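Local atomic coordinates of HIAXHD3 (Humicola insolens, PDB entry 3ZXK), a protein that removes alpha-L-arabinofuranosyl side chains as a family 43 glycoside hydrolase, an exo-acting enzyme into which endo-xylanase activity has been engineered. Residues 22-26 / 27-31; 114-117 / 118-121; 122-126 / 127-131; 314-317 / 318-322. All coordinates share one frame; numbering follows the deposited sequence. Where two conformers were deposited one is given.

How the interactions relate
Interactions 1 to 4 follow one another along the chain. Interaction 1 is a hairpin in the four-stranded sheet that starts with strand 21-25. Interactions 2 and 3 are consecutive parts of the loop joining strands 106-113 and 132-137 of the next sheet, with centres about 9 Å apart. This loop packs against the hairpin: interaction 1 lies about 12 Å from interaction 2 and 14 Å from interaction 3 between centres, and Tyr-30 OH probably bonds to Gly-122 O. The two sheets, consistent with neighbouring propeller blades, are thus tied together. Interaction 4, on the way to the C-terminal sandwich, touches interaction 3 where Pro-126 meets Glu-314, their centres about 19 Å apart.

Interaction 1. Residues 22-26 / 27-31; sequences VFRVG and SVFYY
Val-25 and Val-28 face each other as a hydrogen-bonded pair, with Val-25 N 2.8 Å from Val-28 O and Val-28 N 3.0 Å from Val-25 O. Phe-23 and Tyr-30 form the next such pair; the bond from Tyr-30 N to Phe-23 O, 2.9 Å long, is nearly straight at 172° about the hydrogen. Arg-24 reaches forward to the turn, where NH1 donates to Gly-26 O at 2.8 Å almost in the guanidinium plane, while NH2 makes a salt bridge with Asp-254. The backbone bonds define an antiparallel beta hairpin closed by a type II' turn from Val-25 to Val-28, with Gly-26 supplying the positive phi (59°). Its strands are the first two of a four-stranded sheet, as expected for a blade of the family 43 five-bladed propeller. On the face carrying Phe-23 and Tyr-30, Tyr-30 CB sits 4.0 Å from the Phe-23 ring centroid, a CH-pi contact over the ring; a chi1 of 60° swings the phenyl across to it. Shortening Phe-23 to an alanine would probably open a gap beneath Tyr-30 CB and deprive Leu-88 and Tyr-90 of a packing partner. Val-25 CG2 meets the edge of the Tyr-30 ring. On the other face Arg-24 CD lies 3.9 Å from Phe-29 CE1, and Val-22 CG1 is 3.8 Å from Tyr-31 CD2.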
loop_
_atom_site.group_PDB
_atom_site.type_symbol
_atom_site.label_atom_id
_atom_site.label_comp_id
_atom_site.label_asym_id
_atom_site.label_seq_id
_atom_site.Cartn_x
_atom_site.Cartn_y
_atom_site.Cartn_z
ATOM N N VAL A 22 2.109 -13.095 2.622
ATOM C CA VAL A 22 0.949 -13.631 3.359
ATOM C C VAL A 22 1.364 -14.811 4.226
ATOM O O VAL A 22 2.207 -15.619 3.829
ATOM C CB VAL A 22 -0.208 -14.121 2.441
ATOM C CG1 VAL A 22 -1.130 -12.989 1.985
ATOM C CG2 VAL A 22 0.298 -14.984 1.278
ATOM N N PHE A 23 0.774 -14.906 5.410
ATOM C CA PHE A 23 1.021 -16.058 6.280
ATOM C C PHE A 23 -0.161 -16.248 7.201
ATOM O O PHE A 23 -1.023 -15.381 7.271
ATOM C CB PHE A 23 2.349 -15.924 7.064
ATOM C CG PHE A 23 2.417 -14.715 7.959
ATOM C CD1 PHE A 23 2.871 -13.491 7.491
ATOM C CD2 PHE A 23 1.995 -14.794 9.276
ATOM C CE1 PHE A 23 2.901 -12.367 8.315
ATOM C CE2 PHE A 23 2.048 -13.681 10.114
ATOM C CZ PHE A 23 2.522 -12.471 9.646
ATOM N N ARG A 24 -0.204 -17.390 7.870
ATOM C CA ARG A 24 -1.316 -17.698 8.758
ATOM C C ARG A 24 -0.815 -17.879 10.170
ATOM O O ARG A 24 0.243 -18.493 10.386
ATOM C CB ARG A 24 -1.998 -18.995 8.310
ATOM C CG ARG A 24 -3.177 -19.376 9.172
ATOM C CD ARG A 24 -3.943 -20.561 8.612
ATOM N NE ARG A 24 -3.135 -21.775 8.516
ATOM C CZ ARG A 24 -2.962 -22.651 9.502
ATOM N NH1 ARG A 24 -3.527 -22.456 10.696
ATOM N NH2 ARG A 24 -2.224 -23.730 9.305
ATOM N N VAL A 25 -1.557 -17.329 11.129
ATOM C CA VAL A 25 -1.388 -17.694 12.549
ATOM C C VAL A 25 -2.721 -18.206 13.031
ATOM O O VAL A 25 -3.681 -17.434 13.134
ATOM C CB VAL A 25 -0.967 -16.485 13.411
ATOM C CG1 VAL A 25 -0.668 -16.952 14.840
ATOM C CG2 VAL A 25 0.242 -15.782 12.796
ATOM N N GLY A 26 -2.808 -19.501 13.308
ATOM C CA GLY A 26 -4.080 -20.061 13.770
ATOM C C GLY A 26 -5.191 -19.842 12.760
ATOM O O GLY A 26 -5.088 -20.322 11.630
ATOM N N SER A 27 -6.263 -19.163 13.188
ATOM C CA SER A 27 -7.421 -18.872 12.348
ATOM C C SER A 27 -7.307 -17.592 11.500
ATOM O O SER A 27 -8.208 -17.261 10.730
ATOM C CB SER A 27 -8.671 -18.803 13.237
ATOM O OG SER A 27 -8.844 -20.047 13.868
ATOM N N VAL A 28 -6.188 -16.885 11.613
ATOM C CA VAL A 28 -6.072 -15.563 11.013
ATOM C C VAL A 28 -4.974 -15.514 9.959
ATOM O O VAL A 28 -3.861 -16.013 10.183
ATOM C CB VAL A 28 -5.781 -14.465 12.080
ATOM C CG1 VAL A 28 -5.726 -13.108 11.391
ATOM C CG2 VAL A 28 -6.836 -14.488 13.179
ATOM N N PHE A 29 -5.293 -14.908 8.823
ATOM C CA PHE A 29 -4.281 -14.654 7.786
ATOM C C PHE A 29 -3.856 -13.199 7.881
ATOM O O PHE A 29 -4.689 -12.296 8.073
ATOM C CB PHE A 29 -4.854 -14.866 6.390
ATOM C CG PHE A 29 -5.392 -16.241 6.150
ATOM C CD1 PHE A 29 -4.534 -17.266 5.701
ATOM C CD2 PHE A 29 -6.748 -16.531 6.319
ATOM C CE1 PHE A 29 -5.013 -18.549 5.451
ATOM C CE2 PHE A 29 -7.231 -17.830 6.066
ATOM C CZ PHE A 29 -6.360 -18.832 5.629
ATOM N N TYR A 30 -2.570 -12.965 7.690
ATOM C CA TYR A 30 -1.977 -11.623 7.686
ATOM C C TYR A 30 -1.289 -11.356 6.360
ATOM O O TYR A 30 -0.750 -12.271 5.758
ATOM C CB TYR A 30 -0.988 -11.453 8.846
ATOM C CG TYR A 30 -1.674 -11.419 10.188
ATOM C CD1 TYR A 30 -2.369 -10.280 10.610
ATOM C CD2 TYR A 30 -1.665 -12.537 11.015
ATOM C CE1 TYR A 30 -3.016 -10.261 11.829
ATOM C CE2 TYR A 30 -2.307 -12.529 12.242
ATOM C CZ TYR A 30 -2.952 -11.389 12.641
ATOM O OH TYR A 30 -3.613 -11.351 13.831
ATOM N N TYR A 31 -1.318 -10.106 5.924
ATOM C CA TYR A 31 -0.842 -9.689 4.583
ATOM C C TYR A 31 -0.089 -8.405 4.826
ATOM O O TYR A 31 -0.624 -7.476 5.446
ATOM C CB TYR A 31 -2.097 -9.407 3.763
ATOM C CG TYR A 31 -2.008 -8.914 2.334
ATOM C CD1 TYR A 31 -1.294 -7.761 1.985
ATOM C CD2 TYR A 31 -2.745 -9.559 1.346
ATOM C CE1 TYR A 31 -1.300 -7.278 0.676
ATOM C CE2 TYR A 31 -2.737 -9.087 0.044
ATOM C CZ TYR A 31 -2.035 -7.960 -0.286
ATOM O OH TYR A 31 -2.103 -7.577 -1.606
#

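Interaction 2. Residues 114-117 / 118-121; sequences GGNA and LANN
Asn-116 and Asn-120 are joined by a bond from side chain to backbone: Asn-120 ND2 donates to Asn-116 O at 2.8 Å. The same oxygen accepts Ala-119 N at 3.1 Å, and the two donors arrive from opposite faces of the carbonyl plane, so it is gripped twice. One residue further on, Asn-120 N bonds to Ala-117 O at 2.9 Å. These successive backbone links from each residue to the third before it are the evidence for a short 3-10 turn. With chi1 at -69°, the Asn-120 amide is held beside its own backbone N and can fold back onto the start of the turn. Van der Waals contacts gather round the Asn-116 side chain, whose amide plane stands 83° from that of Asn-120. Ala-119 CB lies 3.5 Å from Asn-116 ND2 and equally near OD1, while Leu-118 CD2 approaches Asn-116 OD1 to 3.3 Å. Polar contacts anchor this surface turn in the loop between strands 106-113 and 132-137: Asn-116 N bonds to Asp-95, just before strand 96-103, Leu-118 N bonds to Tyr-90 OH on strand 87-91, and the Asn-121 backbone bonds to Ser-27 at the tip of the hairpin of strands 21-25 and 28-32.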
loop_
_atom_site.group_PDB
_atom_site.type_symbol
_atom_site.label_atom_id
_atom_site.label_comp_id
_atom_site.label_asym_id
_atom_site.label_seq_id
_atom_site.Cartn_x
_atom_site.Cartn_y
_atom_site.Cartn_z
ATOM N N GLY A 114 2.770 -9.625 19.909
ATOM C CA GLY A 114 1.539 -10.148 19.314
ATOM C C GLY A 114 0.360 -10.333 20.233
ATOM O O GLY A 114 -0.643 -10.930 19.834
ATOM N N GLY A 115 0.443 -9.808 21.458
ATOM C CA GLY A 115 -0.680 -9.904 22.392
ATOM C C GLY A 115 -1.066 -11.344 22.694
ATOM O O GLY A 115 -2.240 -11.633 22.995
ATOM N N ASN A 116 -0.087 -12.252 22.638
ATOM C CA ASN A 116 -0.329 -13.693 22.886
ATOM C C ASN A 116 -1.173 -14.325 21.770
ATOM O O ASN A 116 -2.022 -15.190 22.014
ATOM C CB ASN A 116 -0.953 -13.927 24.290
ATOM C CG ASN A 116 -0.741 -15.341 24.819
ATOM O OD1 ASN A 116 0.209 -16.012 24.456
ATOM N ND2 ASN A 116 -1.637 -15.786 25.695
ATOM N N ALA A 117 -0.912 -13.900 20.538
ATOM C CA ALA A 117 -1.664 -14.400 19.389
ATOM C C ALA A 117 -1.631 -15.929 19.242
ATOM O O ALA A 117 -2.650 -16.522 18.929
ATOM C CB ALA A 117 -1.167 -13.738 18.122
ATOM N N LEU A 118 -0.469 -16.555 19.480
ATOM C CA LEU A 118 -0.305 -18.010 19.272
ATOM C C LEU A 118 -1.277 -18.802 20.117
ATOM O O LEU A 118 -1.587 -19.955 19.787
ATOM C CB LEU A 118 1.124 -18.487 19.581
ATOM C CG LEU A 118 1.581 -18.657 21.040
ATOM C CD1 LEU A 118 2.900 -19.430 21.096
ATOM C CD2 LEU A 118 1.672 -17.303 21.766
ATOM N N ALA A 119 -1.757 -18.171 21.188
ATOM C CA ALA A 119 -2.648 -18.808 22.167
ATOM C C ALA A 119 -4.120 -18.426 21.998
ATOM O O ALA A 119 -4.988 -18.957 22.691
ATOM C CB ALA A 119 -2.189 -18.477 23.587
ATOM N N ASN A 120 -4.394 -17.490 21.095
ATOM C CA ASN A 120 -5.749 -16.967 20.897
ATOM C C ASN A 120 -6.137 -17.090 19.429
ATOM O O ASN A 120 -6.716 -16.163 18.854
ATOM C CB ASN A 120 -5.842 -15.506 21.332
ATOM C CG ASN A 120 -5.708 -15.331 22.830
ATOM O OD1 ASN A 120 -6.660 -15.559 23.564
ATOM N ND2 ASN A 120 -4.530 -14.926 23.290
ATOM N N ASN A 121 -5.780 -18.233 18.833
ATOM C CA ASN A 121 -6.094 -18.565 17.429
ATOM C C ASN A 121 -5.696 -17.481 16.446
ATOM O O ASN A 121 -6.329 -17.294 15.399
ATOM C CB ASN A 121 -7.572 -18.899 17.273
ATOM C CG ASN A 121 -8.024 -19.960 18.246
ATOM O OD1 ASN A 121 -8.910 -19.720 19.049
ATOM N ND2 ASN A 121 -7.390 -21.120 18.200
#

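Interaction 3. Residues 122-126 / 127-131; sequences GEVPP and SAWNW
Pro-125 and Ala-128 close a single turn, Ala-128 N donating to Pro-125 O at 2.9 Å from well above the carbonyl plane. The turn belongs to the loop that leads from strand 106-113 into strand 132-137, the last two strands of a four-stranded antiparallel sheet consistent with a propeller blade. It brings Val-124 up to Trp-129, and the two side chains cross at about a right angle. Val-124 CG1 stands over a face of the indole, 3.8 Å from the centroid of the five-membered ring and 20° off its normal, which meets the geometry of a CH-pi contact; its closest ring atom is Trp-129 CE2 at 3.5 Å. With chi1 at 179°, CG1 is anti to the backbone N, and CG2 extends the contact over CZ2 and CH2 of the six-membered ring. Ala-128 CB touches both Val-124 CG1 and Pro-125 CD, 3.9 Å from the latter. The indole also touches Tyr-30 and meets the ring of Phe-97, so the loop packs on its own sheet through Phe-97 and on the neighbouring one through Tyr-30. At the indole edge Pro-126 O comes within 3.5 Å of Trp-129 CD1. The indole N-H is satisfied through a water that accepts from Trp-129 NE1 at 2.9 Å and donates to Val-124 O at 2.7 Å. A second water donates to Trp-129 O and, at 2.8 Å, to Pro-126 O.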
loop_
_atom_site.group_PDB
_atom_site.type_symbol
_atom_site.label_atom_id
_atom_site.label_comp_id
_atom_site.label_asym_id
_atom_site.label_seq_id
_atom_site.Cartn_x
_atom_site.Cartn_y
_atom_site.Cartn_z
ATOM N N GLY A 122 -4.640 -16.758 16.805
ATOM C CA GLY A 122 -3.990 -15.808 15.899
ATOM C C GLY A 122 -4.471 -14.373 15.986
ATOM O O GLY A 122 -3.958 -13.530 15.286
ATOM N N GLU A 123 -5.432 -14.102 16.871
ATOM C CA GLU A 123 -5.953 -12.752 17.080
ATOM C C GLU A 123 -4.947 -11.875 17.821
ATOM O O GLU A 123 -4.367 -12.316 18.804
ATOM C CB GLU A 123 -7.211 -12.812 17.962
ATOM C CG GLU A 123 -8.318 -13.648 17.366
ATOM C CD GLU A 123 -9.103 -12.881 16.339
ATOM O OE1 GLU A 123 -8.777 -11.693 16.120
ATOM O OE2 GLU A 123 -10.036 -13.464 15.754
ATOM N N VAL A 124 -4.751 -10.645 17.356
ATOM C CA VAL A 124 -3.971 -9.668 18.094
ATOM C C VAL A 124 -4.941 -8.562 18.534
ATOM O O VAL A 124 -5.619 -7.946 17.677
ATOM C CB VAL A 124 -2.872 -9.052 17.211
ATOM C CG1 VAL A 124 -2.072 -7.998 17.972
ATOM C CG2 VAL A 124 -1.962 -10.124 16.636
ATOM N N PRO A 125 -5.044 -8.296 19.854
ATOM C CA PRO A 125 -5.940 -7.195 20.228
ATOM C C PRO A 125 -5.451 -5.882 19.623
ATOM O O PRO A 125 -4.235 -5.693 19.517
ATOM C CB PRO A 125 -5.827 -7.143 21.761
ATOM C CG PRO A 125 -5.193 -8.444 22.163
ATOM C CD PRO A 125 -4.308 -8.835 21.012
ATOM N N PRO A 126 -6.363 -4.992 19.197
ATOM C CA PRO A 126 -5.979 -3.734 18.536
ATOM C C PRO A 126 -4.967 -2.916 19.355
ATOM O O PRO A 126 -4.038 -2.324 18.797
ATOM C CB PRO A 126 -7.318 -2.991 18.411
ATOM C CG PRO A 126 -8.318 -4.089 18.274
ATOM C CD PRO A 126 -7.817 -5.241 19.110
ATOM N N SER A 127 -5.117 -2.921 20.675
ATOM C CA SER A 127 -4.216 -2.164 21.544
ATOM C C SER A 127 -2.820 -2.790 21.675
ATOM O O SER A 127 -1.871 -2.119 22.078
ATOM C CB SER A 127 -4.850 -1.975 22.932
ATOM O OG SER A 127 -5.083 -3.236 23.550
ATOM N N ALA A 128 -2.671 -4.067 21.334
ATOM C CA ALA A 128 -1.369 -4.718 21.540
ATOM C C ALA A 128 -0.293 -4.346 20.504
ATOM O O ALA A 128 0.886 -4.433 20.813
ATOM C CB ALA A 128 -1.519 -6.241 21.604
ATOM N N TRP A 129 -0.674 -3.937 19.294
ATOM C CA TRP A 129 0.323 -3.588 18.287
ATOM C C TRP A 129 1.132 -2.433 18.815
ATOM O O TRP A 129 0.574 -1.432 19.288
ATOM C CB TRP A 129 -0.340 -3.130 16.996
ATOM C CG TRP A 129 -1.160 -4.171 16.307
ATOM C CD1 TRP A 129 -2.550 -4.207 16.183
ATOM C CD2 TRP A 129 -0.670 -5.331 15.569
ATOM N NE1 TRP A 129 -2.942 -5.280 15.431
ATOM C CE2 TRP A 129 -1.860 -6.016 15.053
ATOM C CE3 TRP A 129 0.598 -5.905 15.354
ATOM C CZ2 TRP A 129 -1.763 -7.175 14.290
ATOM C CZ3 TRP A 129 0.676 -7.072 14.583
ATOM C CH2 TRP A 129 -0.481 -7.694 14.076
ATOM N N ASN A 130 2.451 -2.567 18.761
ATOM C CA ASN A 130 3.340 -1.526 19.228
ATOM C C ASN A 130 4.665 -1.719 18.538
ATOM O O ASN A 130 5.473 -2.503 19.003
ATOM C CB ASN A 130 3.533 -1.644 20.743
ATOM C CG ASN A 130 4.405 -0.540 21.328
ATOM O OD1 ASN A 130 4.906 0.325 20.615
ATOM N ND2 ASN A 130 4.602 -0.590 22.643
ATOM N N TRP A 131 4.871 -1.036 17.412
ATOM C CA TRP A 131 6.044 -1.326 16.589
ATOM C C TRP A 131 7.211 -0.449 16.941
ATOM O O TRP A 131 7.056 0.760 17.079
ATOM C CB TRP A 131 5.656 -1.083 15.135
ATOM C CG TRP A 131 4.619 -2.050 14.649
ATOM C CD1 TRP A 131 3.220 -1.930 14.696
ATOM C CD2 TRP A 131 4.880 -3.339 14.026
ATOM N NE1 TRP A 131 2.633 -3.026 14.136
ATOM C CE2 TRP A 131 3.571 -3.914 13.715
ATOM C CE3 TRP A 131 6.038 -4.040 13.681
ATOM C CZ2 TRP A 131 3.446 -5.174 13.106
ATOM C CZ3 TRP A 131 5.914 -5.294 13.047
ATOM C CH2 TRP A 131 4.642 -5.849 12.776
HETATM O O HOH W 1 -5.424 -6.811 15.205
HETATM O O HOH W 2 -1.907 -0.491 19.166
#

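Interaction 4. Residues 314-317 / 318-322; sequences EGLA and STDLD
The Asp-320 carboxylate receives Ala-317 N from above its plane: the nitrogen is 2.8 Å from OD2 and 59° out of the plane. The other flat group, the Asp-322 carboxylate, has Leu-316 CD1 over one face, 3.5 Å above its CG, while its oxygens turn to Phe-324 N and Trp-333 NE1. These contacts surround a type I beta turn from Ala-317 to Asp-320, in the loop between strand 301-303 and strand 334-336, on the path from the propeller to the C-terminal beta-sandwich. Asp-320 N closes the turn on Ala-317 O at 3.0 Å, so Ala-317 and Asp-320 are held by a backbone bond and a reciprocal side-chain bond. A chi1 of -75° puts the carboxylate beside its own backbone N, within range of Ala-317 N. An alanine in place of Asp-320 would probably leave Ala-317 N without its acceptor and the mouth of the turn less firmly pinned. Leu-316 CD2 reaches back to Asp-320 CB at 4.0 Å, so the two branches of the leucine rest on different aspartates. Around the turn, Ser-318 OG bonds to Glu-15, and the Asp-322 backbone pairs with Phe-529 on strand 523-533 of the sandwich. One water donates to Gly-315 O and, at 3.3 Å, to Asp-320 OD2; another donates to Ala-317 O at 2.7 Å and Asp-320 O at 2.8 Å.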
loop_
_atom_site.group_PDB
_atom_site.type_symbol
_atom_site.label_atom_id
_atom_site.label_comp_id
_atom_site.label_asym_id
_atom_site.label_seq_id
_atom_site.Cartn_x
_atom_site.Cartn_y
_atom_site.Cartn_z
ATOM N N GLU A 314 -12.344 -5.077 12.777
ATOM C CA GLU A 314 -11.812 -4.020 13.627
ATOM C C GLU A 314 -11.861 -2.694 12.884
ATOM O O GLU A 314 -11.442 -2.611 11.727
ATOM C CB GLU A 314 -10.343 -4.296 13.963
ATOM C CG GLU A 314 -10.096 -5.224 15.137
ATOM C CD GLU A 314 -8.813 -6.015 14.964
ATOM O OE1 GLU A 314 -7.750 -5.412 14.685
ATOM O OE2 GLU A 314 -8.876 -7.249 15.098
ATOM N N GLY A 315 -12.359 -1.663 13.560
ATOM C CA GLY A 315 -12.275 -0.293 13.060
ATOM C C GLY A 315 -13.088 -0.011 11.812
ATOM O O GLY A 315 -13.922 -0.807 11.401
ATOM N N LEU A 316 -12.809 1.126 11.190
ATOM C CA LEU A 316 -13.601 1.609 10.073
ATOM C C LEU A 316 -13.314 0.824 8.788
ATOM O O LEU A 316 -12.144 0.568 8.464
ATOM C CB LEU A 316 -13.302 3.104 9.853
ATOM C CG LEU A 316 -13.771 4.070 10.947
ATOM C CD1 LEU A 316 -13.304 5.485 10.614
ATOM C CD2 LEU A 316 -15.288 4.009 11.140
ATOM N N ALA A 317 -14.372 0.427 8.072
ATOM C CA ALA A 317 -14.195 -0.149 6.722
ATOM C C ALA A 317 -13.815 0.909 5.690
ATOM O O ALA A 317 -14.019 2.093 5.921
ATOM C CB ALA A 317 -15.444 -0.865 6.280
ATOM N N SER A 318 -13.291 0.472 4.542
ATOM C CA SER A 318 -12.841 1.418 3.499
ATOM C C SER A 318 -13.896 2.449 3.094
ATOM O O SER A 318 -13.557 3.581 2.786
ATOM C CB SER A 318 -12.407 0.668 2.231
ATOM O OG SER A 318 -11.289 -0.170 2.487
ATOM N N THR A 319 -15.157 2.035 3.075
ATOM C CA THR A 319 -16.239 2.894 2.603
ATOM C C THR A 319 -17.013 3.551 3.750
ATOM O O THR A 319 -17.985 4.275 3.515
ATOM C CB THR A 319 -17.224 2.125 1.685
ATOM O OG1 THR A 319 -17.655 0.933 2.349
ATOM C CG2 THR A 319 -16.565 1.745 0.339
ATOM N N ASP A 320 -16.592 3.306 4.991
ATOM C CA ASP A 320 -17.242 3.933 6.154
ATOM C C ASP A 320 -16.923 5.415 6.254
ATOM O O ASP A 320 -15.773 5.825 6.050
ATOM C CB ASP A 320 -16.793 3.252 7.458
ATOM C CG ASP A 320 -17.439 1.877 7.676
ATOM O OD1 ASP A 320 -18.365 1.522 6.915
ATOM O OD2 ASP A 320 -17.027 1.158 8.626
ATOM N N LEU A 321 -17.925 6.213 6.612
ATOM C CA LEU A 321 -17.698 7.609 6.958
ATOM C C LEU A 321 -16.657 7.719 8.063
ATOM O O LEU A 321 -16.754 7.062 9.098
ATOM C CB LEU A 321 -19.023 8.256 7.393
ATOM C CG LEU A 321 -18.991 9.679 7.960
ATOM C CD1 LEU A 321 -18.600 10.663 6.873
ATOM C CD2 LEU A 321 -20.329 10.087 8.570
ATOM N N ASP A 322 -15.660 8.571 7.833
ATOM C CA ASP A 322 -14.603 8.837 8.796
ATOM C C ASP A 322 -14.654 10.296 9.183
ATOM O O ASP A 322 -14.385 11.183 8.371
ATOM C CB ASP A 322 -13.231 8.477 8.192
ATOM C CG ASP A 322 -12.109 8.490 9.233
ATOM O OD1 ASP A 322 -12.282 9.101 10.331
ATOM O OD2 ASP A 322 -11.061 7.894 8.942
HETATM O O HOH W 3 -16.411 -1.713 10.076
HETATM O O HOH W 4 -13.244 4.696 6.308
#